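Local coordinates for protein aminotransferase, class I and II (Erwinia tasmaniensis, PDB 5Z0Q) that belongs to the class I and II aminotransferases and, as a two-chain assembly, binds pyridoxal-5'-phosphate in a pocket that draws on both subunits, at residues 15-20 with 368-373; 95-100 with 250-255; 104-109 with 261-266. All blocks are in the same frame, centred on the assembly; numbering follows the deposited sequence.

Overall arrangement
Interactions 2 and 3 are buried neighbours in the region of the large sheet, with centres 11 Å apart, whereas interaction 1 is a surface contact about 31 and 38 Å away between centres. The two neighbours use consecutive elements: strand 94-97 leads into helix 101-111, and strand 250-253 into helix 257-267, so the strands pair in interaction 2 and the helices that follow them pack in interaction 3. F263 and I106 of the helices touch L97 of the strand. Chemistry follows place: backbone hydrogen bonds and a bound phosphate in interaction 2, mainly apolar packing, with a CH-pi contact, in interaction 3, and in interaction 1 a proline and an isoleucine fringed by polar tips, without a hydrogen bond between the segments.

Interaction 1 (15-20 with 368-373); sequences QRIDRR and GCPRQL
I17 lies across the pyrrolidine ring of P370 at about a right angle, its CG1 3.7 Å from P370 CG. With CG1 anti to the carbonyl carbon (chi1 -69°) and the chain extended beyond it, CD1 is carried on to the amide end of Q372, 3.4 Å from Q372 OE1. The same ring also meets backbone: R16 O stands 3.6 Å from P370 CG, and Q15 O lies near P370 CB. P370 holds the N-cap position of helix 371-385, the last helix of the chain, so the contact brings an irregular N-terminal strip against the start of the C-terminal helix, consistent with the small domain of fold type I PLP proteins, which is built from both ends of the chain. No hydrogen bond joins the two segments. Q15 NE2 approaches the edge of the R371 guanidinium, 3.3 Å from R371 NH1, but both atoms are donors, and the amide and guanidinium planes stand 75° apart. R371 is also engaged by helix 290-313, where Y299 makes a cation-pi contact with it and its hydroxyl hydrogen-bonds R371 N. Farther along the strip, D18 and R20 pack on V63 of the second subunit.

Interaction 2 (95-100 with 250-255); sequences VFLPGV and SLAVIP. With PLP (pyridoxal-5'-phosphate), chain M.
F96 has CG anti to its carbonyl carbon (chi1 -63°) and L251 has CG between its backbone N and carbonyl carbon (chi1 53°), and the two side chains lie side by side, pointing the same way from adjacent strands. F96 CD1 is 3.7 Å from L251 CB, and the next ring atom, CE1, lies alongside L251 CD2. The strands belong to the large mixed sheet of the fold type I PLP proteins: 94-97 forms its edge within the chain, and 250-253 runs antiparallel to both of its neighbours. F96 and L251 make a non-hydrogen-bonded pair flanked by two hydrogen-bonded ones. V95 and A252 exchange both backbone bonds, with A252 N 2.8 Å from V95 O, and L97 and S250 do the same, with L97 N to S250 O at 3.0 Å. On the face that F96 and L251 share, helix 71-83 packs against them. V95, L97, S250 and A252 point to the other face, where L97 CD1 rests 4.0 Å from A252 CB and helix 257-267 covers V95 and L97. Past the strand, P98 centres an inverse gamma turn that swings the chain toward the cofactor. S250 OG is modelled very close to G99 O, and the length of that bond is doubtful at this resolution. G99, with a positive phi of 125° and no side chain, lets the backbone pass the phosphate, its CA 3.6 Å from PLP O2P. V101 N and Y66 of the second subunit also hydrogen-bond the cofactor. V100 N donates to PLP O2P at 2.9 Å, while V100 CG1 touches the pyridine ring, 3.7 Å from PLP C6.

Interaction 3 (104-109 with 261-266); sequences INIAVR and ARFNRM
I106 sets its CG2 methyl over one face of the F263 ring in a CH-pi contact, 3.7 Å from the centroid and 20° off the ring normal. The methyl is offset toward the rim and comes nearest to F263 CE1, at 3.5 Å, while I106 CB also approaches CE1 and CZ. F263 has CG anti to its backbone N (chi1 -174°), which starts the ring toward the other helix, where the two side chains cross at about a right angle. A107 meets the same ring more loosely, its CB 4.5 Å from F263 CE1. One turn farther along helix 257-267, M266 flanks I106 from a second side: M266 CG is 3.8 Å from I106 CG2. The thioether then folds over R109, with M266 SD 3.6 Å from R109 CB and CE beside the carbonyl R109 O at 3.3 Å. No hydrogen bond spans these segments. Segments 104-109 and 261-266 cross at 113°, their axes 9.0 Å apart at closest approach, and each lies on a helix that follows one of two paired strands of the large sheet in the PLP-binding fold, 94-97 and 250-253. That origin explains the next shell. V95 and L97 of the edge strand pack against F263, L97 also touches I106, and I254, just past the other strand, lies against the ring of F263. Helix 101-111 is also held by L134 of helix 127-134 and A135 just beyond it, which touch R109, and by C202 of strand 200-204, which touches A107. M270 of the second subunit packs directly on I106, R109 and M266, which puts this helix pair at the subunit interface.

Interaction 1 (15-20 with 368-373)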
loop_
_atom_site.group_PDB
_atom_site.type_symbol
_atom_site.label_atom_id
_atom_site.label_comp_id
_atom_site.label_asym_id
_atom_site.label_seq_id
_atom_site.Cartn_x
_atom_site.Cartn_y
_atom_site.Cartn_z
ATOM N N GLN A 15 1.148 -7.026 -30.856
ATOM C CA GLN A 15 1.443 -8.415 -31.188
ATOM C C GLN A 15 2.770 -8.892 -30.611
ATOM O O GLN A 15 3.195 -10.010 -30.917
ATOM C CB GLN A 15 1.441 -8.608 -32.707
ATOM C CG GLN A 15 0.068 -8.495 -33.344
ATOM C CD GLN A 15 0.096 -8.732 -34.841
ATOM O OE1 GLN A 15 1.159 -8.725 -35.462
ATOM N NE2 GLN A 15 -1.076 -8.946 -35.427
ATOM N N ARG A 16 3.428 -8.076 -29.792
ATOM C CA ARG A 16 4.699 -8.469 -29.203
ATOM C C ARG A 16 4.487 -9.528 -28.129
ATOM O O ARG A 16 3.527 -9.468 -27.354
ATOM C CB ARG A 16 5.409 -7.249 -28.611
ATOM C CG ARG A 16 6.809 -7.517 -28.064
ATOM C CD ARG A 16 7.795 -7.855 -29.177
ATOM N NE ARG A 16 7.711 -9.255 -29.585
ATOM C CZ ARG A 16 8.073 -9.708 -30.781
ATOM N NH1 ARG A 16 7.958 -10.999 -31.064
ATOM N NH2 ARG A 16 8.540 -8.870 -31.696
ATOM N N ILE A 17 5.389 -10.507 -28.089
ATOM C CA ILE A 17 5.347 -11.587 -27.108
ATOM C C ILE A 17 6.529 -11.419 -26.165
ATOM O O ILE A 17 7.686 -11.396 -26.604
ATOM C CB ILE A 17 5.371 -12.970 -27.779
ATOM C CG1 ILE A 17 4.061 -13.225 -28.529
ATOM C CG2 ILE A 17 5.619 -14.061 -26.746
ATOM C CD1 ILE A 17 3.906 -14.649 -29.027
ATOM N N ASP A 18 6.240 -11.301 -24.873
ATOM C CA ASP A 18 7.259 -11.192 -23.841
ATOM C C ASP A 18 7.436 -12.530 -23.130
ATOM O O ASP A 18 6.576 -13.411 -23.189
ATOM C CB ASP A 18 6.893 -10.106 -22.825
ATOM C CG ASP A 18 6.582 -8.774 -23.479
ATOM O OD1 ASP A 18 6.364 -8.745 -24.708
ATOM O OD2 ASP A 18 6.558 -7.752 -22.763
ATOM N N ARG A 19 8.571 -12.668 -22.451
ATOM C CA ARG A 19 8.906 -13.880 -21.717
ATOM C C ARG A 19 8.952 -13.574 -20.226
ATOM O O ARG A 19 9.536 -12.568 -19.811
ATOM C CB ARG A 19 10.246 -14.454 -22.183
ATOM C CG ARG A 19 10.641 -15.749 -21.491
ATOM C CD ARG A 19 9.566 -16.819 -21.640
ATOM N NE ARG A 19 9.018 -17.229 -20.350
ATOM C CZ ARG A 19 8.117 -18.196 -20.192
ATOM N NH1 ARG A 19 7.674 -18.500 -18.979
ATOM N NH2 ARG A 19 7.662 -18.860 -21.246
ATOM N N ARG A 20 8.321 -14.438 -19.429
ATOM C CA ARG A 20 8.254 -14.275 -17.979
ATOM C C ARG A 20 8.414 -15.651 -17.339
ATOM O O ARG A 20 7.471 -16.448 -17.387
ATOM C CB ARG A 20 6.929 -13.634 -17.551
ATOM C CG ARG A 20 6.188 -12.885 -18.658
ATOM C CD ARG A 20 6.090 -11.388 -18.378
ATOM N NE ARG A 20 4.929 -11.046 -17.559
ATOM C CZ ARG A 20 3.748 -10.681 -18.052
ATOM N NH1 ARG A 20 3.576 -10.610 -19.365
ATOM N NH2 ARG A 20 2.740 -10.388 -17.238
ATOM N N GLY A 368 -6.621 -10.757 -23.058
ATOM C CA GLY A 368 -5.717 -9.625 -23.100
ATOM C C GLY A 368 -4.289 -10.076 -23.323
ATOM O O GLY A 368 -3.487 -10.130 -22.385
ATOM N N CYS A 369 -3.964 -10.405 -24.568
ATOM C CA CYS A 369 -2.689 -11.010 -24.918
ATOM C C CYS A 369 -2.493 -10.870 -26.421
ATOM O O CYS A 369 -3.448 -10.559 -27.143
ATOM C CB CYS A 369 -2.649 -12.489 -24.498
ATOM S SG CYS A 369 -3.979 -13.484 -25.198
ATOM N N PRO A 370 -1.271 -11.069 -26.921
ATOM C CA PRO A 370 -1.069 -11.044 -28.373
ATOM C C PRO A 370 -1.914 -12.102 -29.066
ATOM O O PRO A 370 -2.171 -13.179 -28.522
ATOM C CB PRO A 370 0.432 -11.323 -28.534
ATOM C CG PRO A 370 0.867 -11.897 -27.223
ATOM C CD PRO A 370 0.003 -11.236 -26.201
ATOM N N ARG A 371 -2.352 -11.773 -30.284
ATOM C CA ARG A 371 -3.296 -12.627 -30.998
ATOM C C ARG A 371 -2.719 -14.009 -31.275
ATOM O O ARG A 371 -3.467 -14.991 -31.349
ATOM C CB ARG A 371 -3.722 -11.949 -32.301
ATOM C CG ARG A 371 -4.837 -12.659 -33.044
ATOM C CD ARG A 371 -5.355 -11.820 -34.203
ATOM N NE ARG A 371 -5.916 -10.549 -33.751
ATOM C CZ ARG A 371 -5.374 -9.361 -33.999
ATOM N NH1 ARG A 371 -4.256 -9.276 -34.709
ATOM N NH2 ARG A 371 -5.950 -8.256 -33.546
ATOM N N GLN A 372 -1.396 -14.111 -31.426
ATOM C CA GLN A 372 -0.781 -15.416 -31.649
ATOM C C GLN A 372 -1.008 -16.341 -30.459
ATOM O O GLN A 372 -1.218 -17.548 -30.630
ATOM C CB GLN A 372 0.712 -15.252 -31.927
ATOM C CG GLN A 372 1.413 -16.538 -32.329
ATOM C CD GLN A 372 2.917 -16.376 -32.428
ATOM O OE1 GLN A 372 3.661 -16.863 -31.577
ATOM N NE2 GLN A 372 3.372 -15.691 -33.471
ATOM N N LEU A 373 -0.976 -15.792 -29.242
ATOM C CA LEU A 373 -1.245 -16.604 -28.061
ATOM C C LEU A 373 -2.726 -16.938 -27.936
ATOM O O LEU A 373 -3.080 -17.989 -27.389
ATOM C CB LEU A 373 -0.748 -15.886 -26.805
ATOM C CG LEU A 373 -0.861 -16.653 -25.485
ATOM C CD1 LEU A 373 -0.130 -17.986 -25.573
ATOM C CD2 LEU A 373 -0.328 -15.821 -24.328
#

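Interaction 2 (95-100 with 250-255)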
loop_
_atom_site.group_PDB
_atom_site.type_symbol
_atom_site.label_atom_id
_atom_site.label_comp_id
_atom_site.label_asym_id
_atom_site.label_seq_id
_atom_site.Cartn_x
_atom_site.Cartn_y
_atom_site.Cartn_z
ATOM N N VAL A 95 -9.723 10.839 -2.921
ATOM C CA VAL A 95 -8.929 10.180 -1.887
ATOM C C VAL A 95 -8.108 9.108 -2.592
ATOM O O VAL A 95 -8.669 8.145 -3.126
ATOM C CB VAL A 95 -9.790 9.558 -0.776
ATOM C CG1 VAL A 95 -8.914 8.797 0.205
ATOM C CG2 VAL A 95 -10.592 10.626 -0.050
ATOM N N PHE A 96 -6.787 9.271 -2.602
ATOM C CA PHE A 96 -5.919 8.344 -3.314
ATOM C C PHE A 96 -5.616 7.119 -2.459
ATOM O O PHE A 96 -5.398 7.223 -1.249
ATOM C CB PHE A 96 -4.622 9.040 -3.725
ATOM C CG PHE A 96 -4.828 10.183 -4.677
ATOM C CD1 PHE A 96 -5.166 9.946 -6.000
ATOM C CD2 PHE A 96 -4.685 11.492 -4.250
ATOM C CE1 PHE A 96 -5.360 10.995 -6.880
ATOM C CE2 PHE A 96 -4.876 12.547 -5.125
ATOM C CZ PHE A 96 -5.213 12.298 -6.441
ATOM N N LEU A 97 -5.602 5.955 -3.100
ATOM C CA LEU A 97 -5.464 4.675 -2.425
ATOM C C LEU A 97 -4.463 3.807 -3.169
ATOM O O LEU A 97 -4.267 3.977 -4.379
ATOM C CB LEU A 97 -6.813 3.942 -2.340
ATOM C CG LEU A 97 -7.933 4.640 -1.569
ATOM C CD1 LEU A 97 -9.287 4.090 -1.988
ATOM C CD2 LEU A 97 -7.726 4.478 -0.072
ATOM N N PRO A 98 -3.806 2.872 -2.472
ATOM C CA PRO A 98 -2.902 1.909 -3.137
ATOM C C PRO A 98 -3.633 0.648 -3.593
ATOM O O PRO A 98 -3.401 -0.469 -3.107
ATOM C CB PRO A 98 -1.869 1.629 -2.045
ATOM C CG PRO A 98 -2.665 1.712 -0.783
ATOM C CD PRO A 98 -3.708 2.786 -1.003
ATOM N N GLY A 99 -4.540 0.818 -4.547
ATOM C CA GLY A 99 -5.331 -0.276 -5.074
ATOM C C GLY A 99 -6.818 0.007 -4.987
ATOM O O GLY A 99 -7.267 0.987 -4.397
ATOM N N VAL A 100 -7.583 -0.892 -5.603
ATOM C CA VAL A 100 -9.036 -0.766 -5.643
ATOM C C VAL A 100 -9.649 -1.698 -4.605
ATOM O O VAL A 100 -10.690 -1.388 -4.016
ATOM C CB VAL A 100 -9.581 -1.063 -7.052
ATOM C CG1 VAL A 100 -11.091 -0.862 -7.100
ATOM C CG2 VAL A 100 -8.889 -0.182 -8.081
ATOM N N SER A 250 -4.682 4.204 -7.355
ATOM C CA SER A 250 -6.119 4.328 -7.559
ATOM C C SER A 250 -6.623 5.538 -6.785
ATOM O O SER A 250 -5.874 6.193 -6.052
ATOM C CB SER A 250 -6.853 3.056 -7.120
ATOM O OG SER A 250 -6.789 2.898 -5.714
ATOM N N LEU A 251 -7.912 5.835 -6.945
ATOM C CA LEU A 251 -8.522 6.951 -6.241
ATOM C C LEU A 251 -9.998 6.665 -6.019
ATOM O O LEU A 251 -10.640 5.968 -6.810
ATOM C CB LEU A 251 -8.335 8.273 -7.003
ATOM C CG LEU A 251 -8.754 8.378 -8.475
ATOM C CD1 LEU A 251 -10.236 8.706 -8.631
ATOM C CD2 LEU A 251 -7.901 9.414 -9.192
ATOM N N ALA A 252 -10.526 7.210 -4.927
ATOM C CA ALA A 252 -11.942 7.133 -4.604
ATOM C C ALA A 252 -12.539 8.532 -4.647
ATOM O O ALA A 252 -11.928 9.491 -4.165
ATOM C CB ALA A 252 -12.165 6.505 -3.227
ATOM N N VAL A 253 -13.729 8.645 -5.226
ATOM C CA VAL A 253 -14.419 9.922 -5.376
ATOM C C VAL A 253 -15.623 9.908 -4.446
ATOM O O VAL A 253 -16.619 9.225 -4.714
ATOM C CB VAL A 253 -14.840 10.179 -6.827
ATOM C CG1 VAL A 253 -15.416 11.580 -6.970
ATOM C CG2 VAL A 253 -13.656 9.981 -7.763
ATOM N N ILE A 254 -15.535 10.658 -3.355
ATOM C CA ILE A 254 -16.587 10.738 -2.353
ATOM C C ILE A 254 -17.053 12.187 -2.270
ATOM O O ILE A 254 -16.447 13.007 -1.579
ATOM C CB ILE A 254 -16.100 10.235 -0.983
ATOM C CG1 ILE A 254 -15.180 9.025 -1.157
ATOM C CG2 ILE A 254 -17.282 9.876 -0.099
ATOM C CD1 ILE A 254 -14.483 8.598 0.113
ATOM N N PRO A 255 -18.131 12.543 -2.977
ATOM C CA PRO A 255 -18.615 13.930 -2.910
ATOM C C PRO A 255 -19.188 14.306 -1.554
ATOM O O PRO A 255 -19.116 15.480 -1.170
ATOM C CB PRO A 255 -19.688 13.982 -4.008
ATOM C CG PRO A 255 -19.386 12.818 -4.902
ATOM C CD PRO A 255 -18.840 11.759 -3.998
HETATM N N1 PLP M . -11.870 -4.109 -9.328
HETATM C C2 PLP M . -12.243 -5.012 -10.303
HETATM C C2A PLP M . -13.696 -5.224 -10.615
HETATM C C3 PLP M . -11.274 -5.723 -11.001
HETATM O O3 PLP M . -11.644 -6.620 -11.968
HETATM C C4 PLP M . -9.928 -5.525 -10.714
HETATM C C4A PLP M . -8.876 -6.155 -11.578
HETATM C C5 PLP M . -9.559 -4.617 -9.728
HETATM C C6 PLP M . -10.535 -3.909 -9.038
HETATM C C5A PLP M . -8.092 -4.409 -9.425
HETATM O O4P PLP M . -7.912 -3.898 -8.123
HETATM P P PLP M . -6.434 -3.866 -7.483
HETATM O O1P PLP M . -5.788 -5.221 -7.645
HETATM O O2P PLP M . -6.515 -3.517 -6.015
HETATM O O3P PLP M . -5.621 -2.822 -8.211
#

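Interaction 3 (104-109 with 261-266)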
loop_
_atom_site.group_PDB
_atom_site.type_symbol
_atom_site.label_atom_id
_atom_site.label_comp_id
_atom_site.label_asym_id
_atom_site.label_seq_id
_atom_site.Cartn_x
_atom_site.Cartn_y
_atom_site.Cartn_z
ATOM N N ILE A 104 -12.607 -1.097 -1.598
ATOM C CA ILE A 104 -13.819 -1.871 -1.349
ATOM C C ILE A 104 -13.917 -2.249 0.124
ATOM O O ILE A 104 -14.993 -2.173 0.729
ATOM C CB ILE A 104 -13.849 -3.111 -2.259
ATOM C CG1 ILE A 104 -13.897 -2.694 -3.730
ATOM C CG2 ILE A 104 -15.028 -4.005 -1.911
ATOM C CD1 ILE A 104 -13.778 -3.849 -4.699
ATOM N N ASN A 105 -12.796 -2.652 0.725
ATOM C CA ASN A 105 -12.816 -3.074 2.121
ATOM C C ASN A 105 -13.094 -1.900 3.052
ATOM O O ASN A 105 -13.931 -2.001 3.955
ATOM C CB ASN A 105 -11.496 -3.755 2.481
ATOM C CG ASN A 105 -11.411 -5.174 1.951
ATOM O OD1 ASN A 105 -11.639 -6.136 2.683
ATOM N ND2 ASN A 105 -11.089 -5.308 0.670
ATOM N N ILE A 106 -12.404 -0.773 2.843
ATOM C CA ILE A 106 -12.621 0.399 3.689
ATOM C C ILE A 106 -14.079 0.832 3.637
ATOM O O ILE A 106 -14.678 1.174 4.665
ATOM C CB ILE A 106 -11.683 1.547 3.273
ATOM C CG1 ILE A 106 -10.220 1.134 3.420
ATOM C CG2 ILE A 106 -11.956 2.787 4.111
ATOM C CD1 ILE A 106 -9.266 2.078 2.728
ATOM N N ALA A 107 -14.676 0.816 2.443
ATOM C CA ALA A 107 -16.069 1.229 2.302
ATOM C C ALA A 107 -16.997 0.357 3.139
ATOM O O ALA A 107 -17.934 0.861 3.769
ATOM C CB ALA A 107 -16.478 1.192 0.831
ATOM N N VAL A 108 -16.748 -0.954 3.169
ATOM C CA VAL A 108 -17.606 -1.851 3.935
ATOM C C VAL A 108 -17.398 -1.647 5.433
ATOM O O VAL A 108 -18.359 -1.646 6.212
ATOM C CB VAL A 108 -17.356 -3.312 3.517
ATOM C CG1 VAL A 108 -18.175 -4.263 4.374
ATOM C CG2 VAL A 108 -17.689 -3.503 2.045
ATOM N N ARG A 109 -16.145 -1.463 5.860
ATOM C CA ARG A 109 -15.871 -1.280 7.282
ATOM C C ARG A 109 -16.381 0.065 7.788
ATOM O O ARG A 109 -16.700 0.196 8.974
ATOM C CB ARG A 109 -14.371 -1.401 7.555
ATOM C CG ARG A 109 -13.704 -2.628 6.957
ATOM C CD ARG A 109 -13.591 -3.770 7.948
ATOM N NE ARG A 109 -12.984 -4.947 7.331
ATOM C CZ ARG A 109 -11.676 -5.182 7.290
ATOM N NH1 ARG A 109 -10.825 -4.325 7.836
ATOM N NH2 ARG A 109 -11.217 -6.280 6.704
ATOM N N ALA A 261 -15.205 11.784 5.505
ATOM C CA ALA A 261 -14.542 11.759 6.805
ATOM C C ALA A 261 -14.610 10.372 7.429
ATOM O O ALA A 261 -13.628 9.902 8.016
ATOM C CB ALA A 261 -15.164 12.803 7.733
ATOM N N ARG A 262 -15.762 9.703 7.319
ATOM C CA ARG A 262 -15.871 8.332 7.808
ATOM C C ARG A 262 -14.961 7.391 7.031
ATOM O O ARG A 262 -14.410 6.445 7.604
ATOM C CB ARG A 262 -17.324 7.858 7.722
ATOM C CG ARG A 262 -18.293 8.651 8.583
ATOM C CD ARG A 262 -19.740 8.321 8.240
ATOM N NE ARG A 262 -20.048 6.907 8.433
ATOM C CZ ARG A 262 -21.224 6.352 8.152
ATOM N NH1 ARG A 262 -22.208 7.094 7.660
ATOM N NH2 ARG A 262 -21.417 5.057 8.360
ATOM N N PHE A 263 -14.790 7.638 5.730
ATOM C CA PHE A 263 -13.904 6.810 4.920
ATOM C C PHE A 263 -12.448 7.011 5.323
ATOM O O PHE A 263 -11.713 6.040 5.540
ATOM C CB PHE A 263 -14.110 7.133 3.439
ATOM C CG PHE A 263 -13.356 6.231 2.501
ATOM C CD1 PHE A 263 -13.912 5.040 2.067
ATOM C CD2 PHE A 263 -12.097 6.582 2.039
ATOM C CE1 PHE A 263 -13.225 4.211 1.200
ATOM C CE2 PHE A 263 -11.405 5.759 1.173
ATOM C CZ PHE A 263 -11.971 4.572 0.753
ATOM N N ASN A 264 -12.016 8.272 5.435
ATOM C CA ASN A 264 -10.625 8.555 5.776
ATOM C C ASN A 264 -10.280 8.091 7.185
ATOM O O ASN A 264 -9.145 7.668 7.433
ATOM C CB ASN A 264 -10.345 10.050 5.625
ATOM C CG ASN A 264 -10.409 10.511 4.182
ATOM O OD1 ASN A 264 -10.046 9.773 3.266
ATOM N ND2 ASN A 264 -10.873 11.738 3.971
ATOM N N ARG A 265 -11.233 8.163 8.116
ATOM C CA ARG A 265 -10.973 7.701 9.476
ATOM C C ARG A 265 -10.759 6.192 9.513
ATOM O O ARG A 265 -9.925 5.695 10.280
ATOM C CB ARG A 265 -12.124 8.113 10.395
ATOM C CG ARG A 265 -11.944 7.712 11.849
ATOM C CD ARG A 265 -12.847 8.520 12.778
ATOM N NE ARG A 265 -14.268 8.305 12.517
ATOM C CZ ARG A 265 -15.043 9.147 11.839
ATOM N NH1 ARG A 265 -14.537 10.271 11.346
ATOM N NH2 ARG A 265 -16.326 8.868 11.654
ATOM N N MET A 266 -11.497 5.448 8.685
ATOM C CA MET A 266 -11.295 4.006 8.600
ATOM C C MET A 266 -9.997 3.665 7.881
ATOM O O MET A 266 -9.400 2.612 8.140
ATOM C CB MET A 266 -12.487 3.359 7.893
ATOM C CG MET A 266 -12.417 1.845 7.766
ATOM S SD MET A 266 -12.419 1.007 9.362
ATOM C CE MET A 266 -13.940 1.639 10.069
#